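Uncharacterized protein (Shewanella loihica PV-4, PDB 2Q3L) is of unknown function but, as a SpoIIAA-like protein of the STAS/SEC14 class, may associate with membranes and bind a ligand. Local coordinates at residues 49-61 / 83-97. Residues are numbered along the deposited sequence; the frame is centred on the assembly and turned at random.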
# COMPACT_ATOMS: atom_id res chain seq x y z
N ILE A 49 24.63 -11.33 -14.11
CA ILE A 49 24.86 -12.38 -13.11
C ILE A 49 23.89 -13.56 -13.32
O ILE A 49 22.69 -13.41 -13.25
CB ILE A 49 24.82 -11.80 -11.69
CG1 ILE A 49 25.96 -10.79 -11.53
CG2 ILE A 49 25.00 -12.92 -10.62
CD1 ILE A 49 25.83 -9.95 -10.29
N LYS A 50 24.42 -14.73 -13.60
CA LYS A 50 23.60 -15.92 -13.86
C LYS A 50 24.07 -17.08 -12.97
O LYS A 50 23.72 -18.24 -13.22
CB LYS A 50 23.71 -16.32 -15.35
CG LYS A 50 23.38 -15.22 -16.34
CD LYS A 50 23.66 -15.69 -17.77
CE LYS A 50 23.56 -14.56 -18.81
NZ LYS A 50 24.71 -13.62 -18.71
N THR A 51 24.91 -16.78 -11.98
CA THR A 51 25.43 -17.80 -11.08
C THR A 51 25.30 -17.28 -9.66
O THR A 51 25.10 -16.07 -9.47
CB THR A 51 26.89 -18.14 -11.38
OG1 THR A 51 27.65 -16.94 -11.47
CG2 THR A 51 27.05 -18.92 -12.74
N PRO A 52 25.34 -18.18 -8.67
CA PRO A 52 25.15 -17.73 -7.27
C PRO A 52 26.36 -16.99 -6.73
O PRO A 52 27.20 -17.56 -6.07
CB PRO A 52 24.83 -19.02 -6.49
CG PRO A 52 24.94 -20.14 -7.45
CD PRO A 52 25.48 -19.64 -8.79
N GLU A 53 26.41 -15.69 -6.99
CA GLU A 53 27.57 -14.85 -6.67
C GLU A 53 27.32 -13.73 -5.73
O GLU A 53 28.25 -13.17 -5.17
CB GLU A 53 28.03 -14.14 -7.94
CG GLU A 53 28.39 -15.05 -9.05
CD GLU A 53 29.67 -15.83 -8.81
OE1 GLU A 53 30.26 -15.76 -7.70
OE2 GLU A 53 30.08 -16.52 -9.78
N ILE A 54 26.08 -13.37 -5.59
CA ILE A 54 25.75 -12.20 -4.84
C ILE A 54 25.56 -12.46 -3.37
O ILE A 54 24.98 -13.47 -2.96
CB ILE A 54 24.48 -11.58 -5.45
CG1 ILE A 54 24.73 -11.35 -6.93
CG2 ILE A 54 24.09 -10.28 -4.72
CD1 ILE A 54 23.55 -10.87 -7.63
N VAL A 55 26.04 -11.53 -2.56
CA VAL A 55 25.80 -11.61 -1.15
C VAL A 55 25.06 -10.34 -0.79
O VAL A 55 25.44 -9.27 -1.21
CB VAL A 55 27.11 -11.84 -0.32
CG1 VAL A 55 27.80 -13.12 -0.79
CG2 VAL A 55 28.09 -10.65 -0.38
N ALA A 56 23.99 -10.46 -0.02
CA ALA A 56 23.21 -9.28 0.42
C ALA A 56 22.94 -9.19 1.93
O ALA A 56 22.98 -10.21 2.65
CB ALA A 56 21.86 -9.26 -0.31
N LEU A 57 22.72 -7.97 2.38
CA LEU A 57 22.28 -7.66 3.73
C LEU A 57 20.93 -6.98 3.63
O LEU A 57 20.75 -6.06 2.82
CB LEU A 57 23.28 -6.71 4.42
CG LEU A 57 22.99 -6.24 5.88
CD1 LEU A 57 24.21 -5.99 6.65
CD2 LEU A 57 22.16 -4.99 5.89
N ILE A 58 19.97 -7.41 4.45
CA ILE A 58 18.62 -6.81 4.47
C ILE A 58 18.33 -6.46 5.92
O ILE A 58 18.26 -7.36 6.76
CB ILE A 58 17.52 -7.76 3.94
CG1 ILE A 58 17.94 -8.37 2.60
CG2 ILE A 58 16.16 -7.03 3.82
CD1 ILE A 58 16.97 -9.34 2.06
N ASP A 59 18.27 -5.16 6.20
CA ASP A 59 17.98 -4.63 7.53
C ASP A 59 16.45 -4.46 7.58
O ASP A 59 15.84 -3.68 6.83
CB ASP A 59 18.77 -3.32 7.76
CG ASP A 59 18.44 -2.62 9.10
OD1 ASP A 59 17.40 -2.92 9.72
OD2 ASP A 59 19.19 -1.72 9.51
N ILE A 60 15.84 -5.28 8.43
CA ILE A 60 14.41 -5.23 8.68
C ILE A 60 14.12 -4.73 10.10
O ILE A 60 13.00 -4.91 10.58
CB ILE A 60 13.73 -6.62 8.44
CG1 ILE A 60 14.22 -7.69 9.42
CG2 ILE A 60 13.97 -7.07 6.99
CD1 ILE A 60 13.49 -9.04 9.24
N THR A 61 15.08 -4.06 10.73
CA THR A 61 14.89 -3.55 12.10
C THR A 61 13.71 -2.55 12.23
O THR A 61 13.09 -2.45 13.30
CB THR A 61 16.17 -2.87 12.68
OG1 THR A 61 16.55 -1.73 11.86
CG2 THR A 61 17.33 -3.85 12.78
N LYS A 83 18.11 -17.06 -7.14
CA LYS A 83 19.11 -18.10 -7.39
C LYS A 83 20.52 -17.47 -7.53
O LYS A 83 21.52 -18.14 -7.35
CB LYS A 83 18.69 -18.93 -8.64
CG LYS A 83 19.49 -20.20 -8.97
CD LYS A 83 19.40 -21.26 -7.86
CE LYS A 83 20.24 -22.56 -8.12
NZ LYS A 83 19.79 -23.33 -9.34
N GLU A 84 20.57 -16.17 -7.85
CA GLU A 84 21.82 -15.44 -8.01
C GLU A 84 22.47 -15.03 -6.72
O GLU A 84 23.60 -14.59 -6.72
CB GLU A 84 21.66 -14.24 -8.97
CG GLU A 84 21.71 -14.64 -10.42
CD GLU A 84 20.50 -15.43 -10.89
OE1 GLU A 84 19.39 -14.84 -10.87
OE2 GLU A 84 20.68 -16.61 -11.34
N PHE A 85 21.74 -15.17 -5.61
CA PHE A 85 22.26 -14.87 -4.25
C PHE A 85 22.73 -16.14 -3.56
O PHE A 85 21.93 -17.09 -3.42
CB PHE A 85 21.15 -14.27 -3.39
CG PHE A 85 20.73 -12.93 -3.86
CD1 PHE A 85 19.95 -12.79 -4.96
CD2 PHE A 85 21.13 -11.79 -3.19
CE1 PHE A 85 19.59 -11.54 -5.42
CE2 PHE A 85 20.75 -10.54 -3.65
CZ PHE A 85 20.00 -10.44 -4.77
N LYS A 86 24.02 -16.17 -3.14
CA LYS A 86 24.54 -17.31 -2.38
C LYS A 86 24.33 -17.15 -0.90
O LYS A 86 24.12 -18.14 -0.21
CB LYS A 86 26.03 -17.58 -2.62
CG LYS A 86 26.97 -16.46 -2.41
CD LYS A 86 28.38 -16.94 -2.80
CE LYS A 86 29.35 -15.81 -2.84
NZ LYS A 86 30.71 -16.34 -3.18
N ARG A 87 24.42 -15.92 -0.38
CA ARG A 87 24.17 -15.67 1.04
C ARG A 87 23.40 -14.40 1.23
O ARG A 87 23.66 -13.42 0.56
CB ARG A 87 25.46 -15.57 1.88
CG ARG A 87 26.30 -16.82 1.91
CD ARG A 87 27.46 -16.69 2.94
NE ARG A 87 28.51 -15.81 2.41
CZ ARG A 87 29.46 -16.20 1.55
NH1 ARG A 87 29.49 -17.45 1.12
NH2 ARG A 87 30.38 -15.34 1.10
N VAL A 88 22.47 -14.45 2.17
CA VAL A 88 21.70 -13.30 2.59
C VAL A 88 21.66 -13.21 4.14
O VAL A 88 21.18 -14.10 4.84
CB VAL A 88 20.27 -13.33 2.01
CG1 VAL A 88 19.57 -12.01 2.29
CG2 VAL A 88 20.34 -13.57 0.51
N ALA A 89 22.17 -12.10 4.64
CA ALA A 89 22.17 -11.79 6.07
C ALA A 89 20.95 -10.95 6.39
O ALA A 89 20.78 -9.92 5.81
CB ALA A 89 23.40 -11.01 6.44
N ILE A 90 20.12 -11.39 7.34
CA ILE A 90 19.00 -10.61 7.80
C ILE A 90 19.33 -9.97 9.14
O ILE A 90 19.69 -10.64 10.05
CB ILE A 90 17.76 -11.47 7.99
CG1 ILE A 90 17.46 -12.26 6.69
CG2 ILE A 90 16.58 -10.62 8.40
CD1 ILE A 90 17.24 -11.42 5.50
N ILE A 91 19.16 -8.66 9.23
CA ILE A 91 19.41 -7.92 10.45
C ILE A 91 18.09 -7.47 11.03
O ILE A 91 17.37 -6.71 10.41
CB ILE A 91 20.32 -6.72 10.19
CG1 ILE A 91 21.66 -7.25 9.71
CG2 ILE A 91 20.53 -5.88 11.47
CD1 ILE A 91 22.72 -6.22 9.59
N GLY A 92 17.76 -7.98 12.21
CA GLY A 92 16.52 -7.59 12.86
C GLY A 92 16.61 -7.77 14.36
O GLY A 92 17.70 -7.75 14.93
N GLN A 93 15.48 -7.95 15.01
CA GLN A 93 15.47 -8.13 16.44
C GLN A 93 14.46 -9.18 16.79
O GLN A 93 13.36 -9.19 16.23
CB GLN A 93 15.06 -6.82 17.12
N GLY A 94 14.82 -10.05 17.71
CA GLY A 94 13.87 -11.02 18.25
C GLY A 94 13.83 -12.38 17.58
O GLY A 94 14.22 -12.54 16.42
N GLU A 95 13.31 -13.35 18.32
CA GLU A 95 13.22 -14.73 17.89
C GLU A 95 12.14 -15.03 16.86
O GLU A 95 12.25 -15.98 16.08
CB GLU A 95 13.08 -15.63 19.12
CG GLU A 95 14.36 -15.49 19.96
CD GLU A 95 14.32 -16.17 21.26
OE1 GLU A 95 13.48 -17.10 21.42
OE2 GLU A 95 15.14 -15.77 22.13
N LEU A 96 11.10 -14.21 16.82
CA LEU A 96 10.05 -14.39 15.83
C LEU A 96 10.59 -14.03 14.44
O LEU A 96 10.30 -14.71 13.46
CB LEU A 96 8.85 -13.57 16.25
CG LEU A 96 7.46 -13.92 15.79
CD1 LEU A 96 7.15 -15.36 15.89
CD2 LEU A 96 6.54 -13.13 16.64
N GLN A 97 11.40 -12.98 14.36
CA GLN A 97 12.02 -12.65 13.07
C GLN A 97 13.12 -13.65 12.71
O GLN A 97 13.41 -13.85 11.51
CB GLN A 97 12.63 -11.23 13.04
CG GLN A 97 11.63 -10.10 12.94
CD GLN A 97 12.28 -8.74 12.82
OE1 GLN A 97 13.47 -8.58 12.99
NE2 GLN A 97 11.50 -7.75 12.51
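Ile54 and Phe85 lie in a parallel strand pairing in which segments 54-60 and 87-91 run 13° apart, their axes 4.7 Å from each other at closest approach. Backbone bonds form the ladder: Ala56 bonds through N to Arg87 O and through O to Ala89 N, and Ile58 likewise spans Ala89 and Ile91. Ile91 N meets Ile58 O at 2.9 Å with a nearly straight N-H...O angle. The register slips by one residue between Ile54 and Val55, a beta bulge at which Ile54 O takes Lys86 N.

Apolar contacts divide between the two faces. On one, Ile54 CB lies 4.3 Å from the Phe85 ring centroid and 19° off its normal, a CH-pi contact over the face, while Ala56 CB approaches the ring edge, 3.7 Å from CE2. Farther along, Ile58 CD1 reaches Val88 CG1 at 3.7 Å. On the other face, Leu57 CD1 and Ile91 CD1 are tightly packed at 3.3 Å.

Ile60 turns CG1 between its backbone N and carbonyl carbon (chi1 64°), bringing CD1 to 3.6 Å from Ile90 CG2 and beside the Gln97 amide. Gln97 OE1 accepts Gln93 N at 2.9 Å, from above its carbonyl plane. A leucine in place of Gln97 would probably leave Gln93 N without this acceptor and the loop before helix 95-107 less firmly held.

Asp59 OD1 receives Thr61 N in an Asx turn and also Thr61 OG1. With helix 68-81 linking the strands, this is the beta-alpha-beta crossover of a SpoIIAA-like, STAS-type fold.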